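Local coordinates for protein probable 2-dehydropantoate 2-reductase (PDB 3EGO) that probably catalyses the NADPH-dependent reduction of ketopantoate to pantoic acid, a step in the biosynthesis of pantothenate, at residues G10-L16 with V122-R128; A18-S22 with F54-C58. One frame throughout, in Å; residues are numbered along the deposited sequence.

Contact 1. Residues G10-L16 with V122-R128; sequences GGSVGLL and VEHGAVR
Arg128, Leu16 and Ser12 carry most of the contact between a glycine-rich loop with its following helix and the end of a strand. Gly10 (phi/psi -113/27°) and Gly11 (-78/-172°) form the loop, Gly11 occupies the N-cap position, and the helix starts at Ser12, with Leu15 N bonded to Gly11 O (3.0 Å). On the other side Glu123 (-100/6°) makes the turn between Val122 and the extended residues 124-128. Strand 125-128 runs almost at right angles to helix segment 12-16: the axes come within 7.3 Å at 103°, and the nearest CA pair is Ser12-Arg128 at 4.5 Å. Arg128, extended through chi1 and chi2 (both t) and bent at chi3 (p), reaches back along the loop. Arg128 NH1 donates to Gly10 O (2.9 Å), which lies near the guanidinium plane, while Gly11 CA sits over one face of the group; Arg128 CD meets Leu15 CD1 at 3.6 Å. Ser12 OG, in the m rotamer, accepts a hydrogen bond from the main-chain N of Arg128 (2.9 Å), tying the first helical turn to the strand end. One turn on, Leu16 (tp) places CD2 3.9 Å from Ala126 CB and 3.7 Å from His124 CB. Val13 CG1 against Val122 CG2 (3.9 Å) adds an apolar touch. Gln36 NE2 also hydrogen-bonds to Gly10 O, and Val134 of the adjoining strand meets Leu15 and Ala126. Gly10 to Gly14 and Ala126 probably bind NADP(+), as in related enzymes, so the contact joins two parts of the likely cofactor site around the glycine-rich GxGxxG turn of a Rossmann-type fold.

Contact 2. Residues A18-S22 with F54-C58; sequences AYYLS and FRADC
Side-chain packing of a helix across a strand defines this contact, in which the C-terminal part of helix 12-22 lies over strand 52-61 in the Rossmann-type domain. The axes of helix segment 18-22 and strand segment 54-56 pass 8.8 Å apart at 73°, with CA atoms nearest at Tyr19-Ala56 (6.0 Å) and Ser22-Cys58 (6.9 Å). Residues 54-58 are extended, strand at 54-56; the CA-to-CB bonds of Phe54, Ala56 and Cys58 point toward the helix, those of Arg55 and Asp57 away. Tyr19 (chi1 t, chi2 79°) swings its ring along the strand: Tyr19 CD1 rests 3.4 Å from Ala56 CB, and Tyr19 OH comes within 3.1 Å of Phe54 CB, the Phe54 ring (chi1 m) turning away. Ala56 CB also meets Ser22 OG at 3.3 Å. At the far end Ala18 CB touches Cys58 SG (4.1 Å, in the conformer given), a pair that packs further on Ile45, Val27 and Val29. Ser22 OG (chi1 p) donates to Tyr19 O (2.7 Å), and Arg55 NH2 and Asp57 OD1 form a long salt bridge with a weak hydrogen bond (3.5 Å), each within its own segment. Helix and strand therefore meet, without hydrogen bonds between them, largely by van der Waals contact, with two hydroxyls also lying against carbon.

How the contacts relate
Helix 12-22 is the element common to both contacts, whose centres lie 13 Å apart: contact 1 uses its N-terminal turn and the loop before it, contact 2 its C-terminal part. Their partners, strands 116-128 and 52-61, belong to one mixed sheet, where strands 133-138 and 45-49 connect them. Along the chain the order is 10-16, 18-22, 54-58, 122-128, so contact 2 closes within the longer excursion spanned by contact 1. All four segments belong to the N-terminal, Rossmann-type part of the protein. The general lesson is that one helix can serve a probable cofactor site at its start while its other end is packed into the domain beyond that site.

Contact 1. Residues G10-L16 with V122-R128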
loop_
_atom_site.group_PDB
_atom_site.type_symbol
_atom_site.label_atom_id
_atom_site.label_comp_id
_atom_site.label_asym_id
_atom_site.label_seq_id
_atom_site.Cartn_x
_atom_site.Cartn_y
_atom_site.Cartn_z
ATOM N N GLY A 10 -3.090 27.865 -11.885
ATOM C CA GLY A 10 -4.039 27.733 -12.975
ATOM C C GLY A 10 -4.680 26.350 -13.059
ATOM O O GLY A 10 -5.036 25.914 -14.141
ATOM N N GLY A 11 -4.772 25.656 -11.927
ATOM C CA GLY A 11 -5.456 24.363 -11.781
ATOM C C GLY A 11 -6.959 24.620 -11.719
ATOM O O GLY A 11 -7.412 25.737 -11.980
ATOM N N SER A 12 -7.727 23.567 -11.423
ATOM C CA SER A 12 -9.189 23.615 -11.302
ATOM C C SER A 12 -9.690 24.761 -10.450
ATOM O O SER A 12 -10.551 25.533 -10.857
ATOM C CB SER A 12 -9.637 22.336 -10.601
ATOM O OG SER A 12 -9.344 21.277 -11.497
ATOM N N VAL A 13 -9.178 24.831 -9.235
ATOM C CA VAL A 13 -9.658 25.900 -8.302
ATOM C C VAL A 13 -9.278 27.279 -8.781
ATOM O O VAL A 13 -10.072 28.189 -8.695
ATOM C CB VAL A 13 -9.116 25.682 -6.862
ATOM C CG1 VAL A 13 -9.586 26.825 -5.910
ATOM C CG2 VAL A 13 -9.611 24.339 -6.332
ATOM N N GLY A 14 -8.038 27.461 -9.245
ATOM C CA GLY A 14 -7.642 28.757 -9.789
ATOM C C GLY A 14 -8.531 29.257 -10.906
ATOM O O GLY A 14 -8.963 30.407 -10.906
ATOM N N LEU A 15 -8.809 28.403 -11.878
ATOM C CA LEU A 15 -9.638 28.827 -13.001
ATOM C C LEU A 15 -11.050 29.148 -12.547
ATOM O O LEU A 15 -11.688 30.042 -13.074
ATOM C CB LEU A 15 -9.668 27.727 -14.071
ATOM C CG LEU A 15 -8.275 27.438 -14.701
ATOM C CD1 LEU A 15 -8.398 26.215 -15.654
ATOM C CD2 LEU A 15 -7.724 28.653 -15.411
ATOM N N LEU A 16 -11.574 28.335 -11.625
ATOM C CA LEU A 16 -12.934 28.543 -11.085
ATOM C C LEU A 16 -13.008 29.905 -10.387
ATOM O O LEU A 16 -13.926 30.705 -10.646
ATOM C CB LEU A 16 -13.236 27.434 -10.052
ATOM C CG LEU A 16 -14.646 27.492 -9.428
ATOM C CD1 LEU A 16 -15.643 26.930 -10.344
ATOM C CD2 LEU A 16 -14.603 26.714 -8.136
ATOM N N VAL A 122 -12.256 25.302 0.063
ATOM C CA VAL A 122 -13.076 25.375 -1.128
ATOM C C VAL A 122 -13.972 24.147 -1.118
ATOM O O VAL A 122 -13.472 23.024 -1.221
ATOM C CB VAL A 122 -12.204 25.296 -2.379
ATOM C CG1 VAL A 122 -13.077 25.179 -3.642
ATOM C CG2 VAL A 122 -11.246 26.496 -2.450
ATOM N N GLU A 123 -15.280 24.358 -1.037
ATOM C CA GLU A 123 -16.237 23.255 -1.086
ATOM C C GLU A 123 -16.930 23.023 -2.433
ATOM O O GLU A 123 -17.825 22.187 -2.547
ATOM C CB GLU A 123 -17.323 23.478 -0.030
ATOM C CG GLU A 123 -16.750 23.661 1.379
ATOM C CD GLU A 123 -17.859 23.823 2.448
ATOM O OE1 GLU A 123 -17.660 23.335 3.589
ATOM O OE2 GLU A 123 -18.924 24.432 2.136
ATOM N N HIS A 124 -16.504 23.750 -3.451
ATOM C CA HIS A 124 -17.002 23.532 -4.798
ATOM C C HIS A 124 -16.392 22.284 -5.333
ATOM O O HIS A 124 -15.324 21.897 -4.880
ATOM C CB HIS A 124 -16.526 24.668 -5.683
ATOM C CG HIS A 124 -17.141 25.984 -5.362
ATOM N ND1 HIS A 124 -18.455 26.275 -5.643
ATOM C CD2 HIS A 124 -16.620 27.099 -4.798
ATOM C CE1 HIS A 124 -18.721 27.512 -5.266
ATOM N NE2 HIS A 124 -17.623 28.038 -4.763
ATOM N N GLY A 125 -17.070 21.674 -6.310
ATOM C CA GLY A 125 -16.497 20.663 -7.172
ATOM C C GLY A 125 -16.053 21.400 -8.432
ATOM O O GLY A 125 -16.808 22.155 -8.997
ATOM N N ALA A 126 -14.834 21.184 -8.872
ATOM C CA ALA A 126 -14.372 21.837 -10.084
ATOM C C ALA A 126 -13.324 20.962 -10.735
ATOM O O ALA A 126 -12.440 20.422 -10.048
ATOM C CB ALA A 126 -13.775 23.206 -9.743
ATOM N N VAL A 127 -13.403 20.849 -12.055
ATOM C CA VAL A 127 -12.532 19.925 -12.797
ATOM C C VAL A 127 -11.937 20.693 -13.986
ATOM O O VAL A 127 -12.690 21.170 -14.838
ATOM C CB VAL A 127 -13.362 18.704 -13.319
ATOM C CG1 VAL A 127 -12.527 17.826 -14.236
ATOM C CG2 VAL A 127 -13.936 17.873 -12.164
ATOM N N ARG A 128 -10.606 20.842 -14.053
ATOM C CA ARG A 128 -9.985 21.557 -15.191
ATOM C C ARG A 128 -10.083 20.674 -16.439
ATOM O O ARG A 128 -9.712 19.497 -16.406
ATOM C CB ARG A 128 -8.511 21.931 -14.895
ATOM C CG ARG A 128 -7.779 22.619 -16.083
ATOM C CD ARG A 128 -6.404 23.204 -15.617
ATOM N NE ARG A 128 -5.471 22.115 -15.388
ATOM C CZ ARG A 128 -4.179 22.267 -15.116
ATOM N NH1 ARG A 128 -3.673 23.476 -14.987
ATOM N NH2 ARG A 128 -3.406 21.197 -14.936
#

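Contact 2. Residues A18-S22 with F54-C58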
loop_
_atom_site.group_PDB
_atom_site.type_symbol
_atom_site.label_atom_id
_atom_site.label_comp_id
_atom_site.label_asym_id
_atom_site.label_seq_id
_atom_site.Cartn_x
_atom_site.Cartn_y
_atom_site.Cartn_z
ATOM N N ALA A 18 -10.983 32.440 -10.826
ATOM C CA ALA A 18 -10.730 33.519 -11.794
ATOM C C ALA A 18 -12.014 33.828 -12.554
ATOM O O ALA A 18 -12.346 34.980 -12.717
ATOM C CB ALA A 18 -9.615 33.087 -12.762
ATOM N N TYR A 19 -12.754 32.808 -12.998
ATOM C CA TYR A 19 -13.984 33.077 -13.703
ATOM C C TYR A 19 -14.965 33.929 -12.855
ATOM O O TYR A 19 -15.490 35.000 -13.257
ATOM C CB TYR A 19 -14.679 31.776 -14.172
ATOM C CG TYR A 19 -16.015 32.178 -14.787
ATOM C CD1 TYR A 19 -16.070 32.699 -16.083
ATOM C CD2 TYR A 19 -17.192 32.145 -14.036
ATOM C CE1 TYR A 19 -17.270 33.127 -16.618
ATOM C CE2 TYR A 19 -18.366 32.565 -14.546
ATOM C CZ TYR A 19 -18.396 33.080 -15.841
ATOM O OH TYR A 19 -19.595 33.510 -16.351
ATOM N N TYR A 20 -15.207 33.478 -11.642
ATOM C CA TYR A 20 -16.256 34.094 -10.903
ATOM C C TYR A 20 -15.852 35.442 -10.354
ATOM O O TYR A 20 -16.699 36.344 -10.286
ATOM C CB TYR A 20 -16.764 33.139 -9.808
ATOM C CG TYR A 20 -17.703 32.072 -10.297
ATOM C CD1 TYR A 20 -17.309 30.739 -10.347
ATOM C CD2 TYR A 20 -19.009 32.395 -10.667
ATOM C CE1 TYR A 20 -18.180 29.746 -10.760
ATOM C CE2 TYR A 20 -19.885 31.419 -11.079
ATOM C CZ TYR A 20 -19.457 30.081 -11.124
ATOM O OH TYR A 20 -20.335 29.079 -11.530
ATOM N N LEU A 21 -14.582 35.609 -9.963
ATOM C CA LEU A 21 -14.142 36.915 -9.418
ATOM C C LEU A 21 -13.998 37.958 -10.550
ATOM O O LEU A 21 -14.232 39.144 -10.342
ATOM C CB LEU A 21 -12.825 36.793 -8.639
ATOM C CG LEU A 21 -12.973 35.946 -7.343
ATOM C CD1 LEU A 21 -11.597 35.584 -6.706
ATOM C CD2 LEU A 21 -13.905 36.698 -6.356
ATOM N N SER A 22 -13.703 37.486 -11.752
ATOM C CA SER A 22 -13.662 38.361 -12.946
ATOM C C SER A 22 -15.009 39.048 -13.209
ATOM O O SER A 22 -15.052 40.087 -13.873
ATOM C CB SER A 22 -13.272 37.554 -14.172
ATOM O OG SER A 22 -14.423 36.939 -14.738
ATOM N N PHE A 54 -19.865 29.562 -20.229
ATOM C CA PHE A 54 -19.614 30.990 -20.162
ATOM C C PHE A 54 -18.173 31.285 -20.537
ATOM O O PHE A 54 -17.308 30.420 -20.412
ATOM C CB PHE A 54 -19.890 31.503 -18.748
ATOM C CG PHE A 54 -21.266 31.160 -18.259
ATOM C CD1 PHE A 54 -22.340 31.993 -18.562
ATOM C CD2 PHE A 54 -21.508 29.958 -17.595
ATOM C CE1 PHE A 54 -23.609 31.653 -18.159
ATOM C CE2 PHE A 54 -22.783 29.621 -17.185
ATOM C CZ PHE A 54 -23.834 30.496 -17.459
ATOM N N ARG A 55 -17.925 32.505 -20.985
ATOM C CA ARG A 55 -16.569 32.961 -21.229
ATOM C C ARG A 55 -16.299 34.232 -20.468
ATOM O O ARG A 55 -17.140 35.149 -20.405
ATOM C CB ARG A 55 -16.303 33.203 -22.750
ATOM C CG ARG A 55 -14.853 33.605 -22.979
ATOM C CD ARG A 55 -14.713 34.697 -24.018
ATOM N NE ARG A 55 -14.814 34.204 -25.389
ATOM C CZ ARG A 55 -13.915 34.446 -26.348
ATOM N NH1 ARG A 55 -14.121 33.964 -27.558
ATOM N NH2 ARG A 55 -12.821 35.175 -26.108
ATOM N N ALA A 56 -15.132 34.290 -19.852
ATOM C CA ALA A 56 -14.677 35.497 -19.176
ATOM C C ALA A 56 -13.301 35.874 -19.664
ATOM O O ALA A 56 -12.401 35.055 -19.740
ATOM C CB ALA A 56 -14.617 35.300 -17.628
ATOM N N ASP A 57 -13.101 37.156 -19.919
ATOM C CA ASP A 57 -11.772 37.572 -20.257
ATOM C C ASP A 57 -10.958 37.894 -18.957
ATOM O O ASP A 57 -11.496 38.370 -17.958
ATOM C CB ASP A 57 -11.883 38.588 -21.411
ATOM C CG ASP A 57 -12.796 38.035 -22.582
ATOM O OD1 ASP A 57 -12.553 36.906 -23.117
ATOM O OD2 ASP A 57 -13.787 38.706 -22.956
ATOM N N CYS A 58 -9.700 37.466 -18.939
ATOM C CA CYS A 58 -8.855 37.442 -17.749
ATOM C C CYS A 58 -7.432 37.761 -18.204
ATOM O O CYS A 58 -7.059 37.345 -19.289
ATOM C CB CYS A 58 -8.910 36.000 -17.192
ATOM S SG CYS A 58 -8.172 35.684 -15.624
#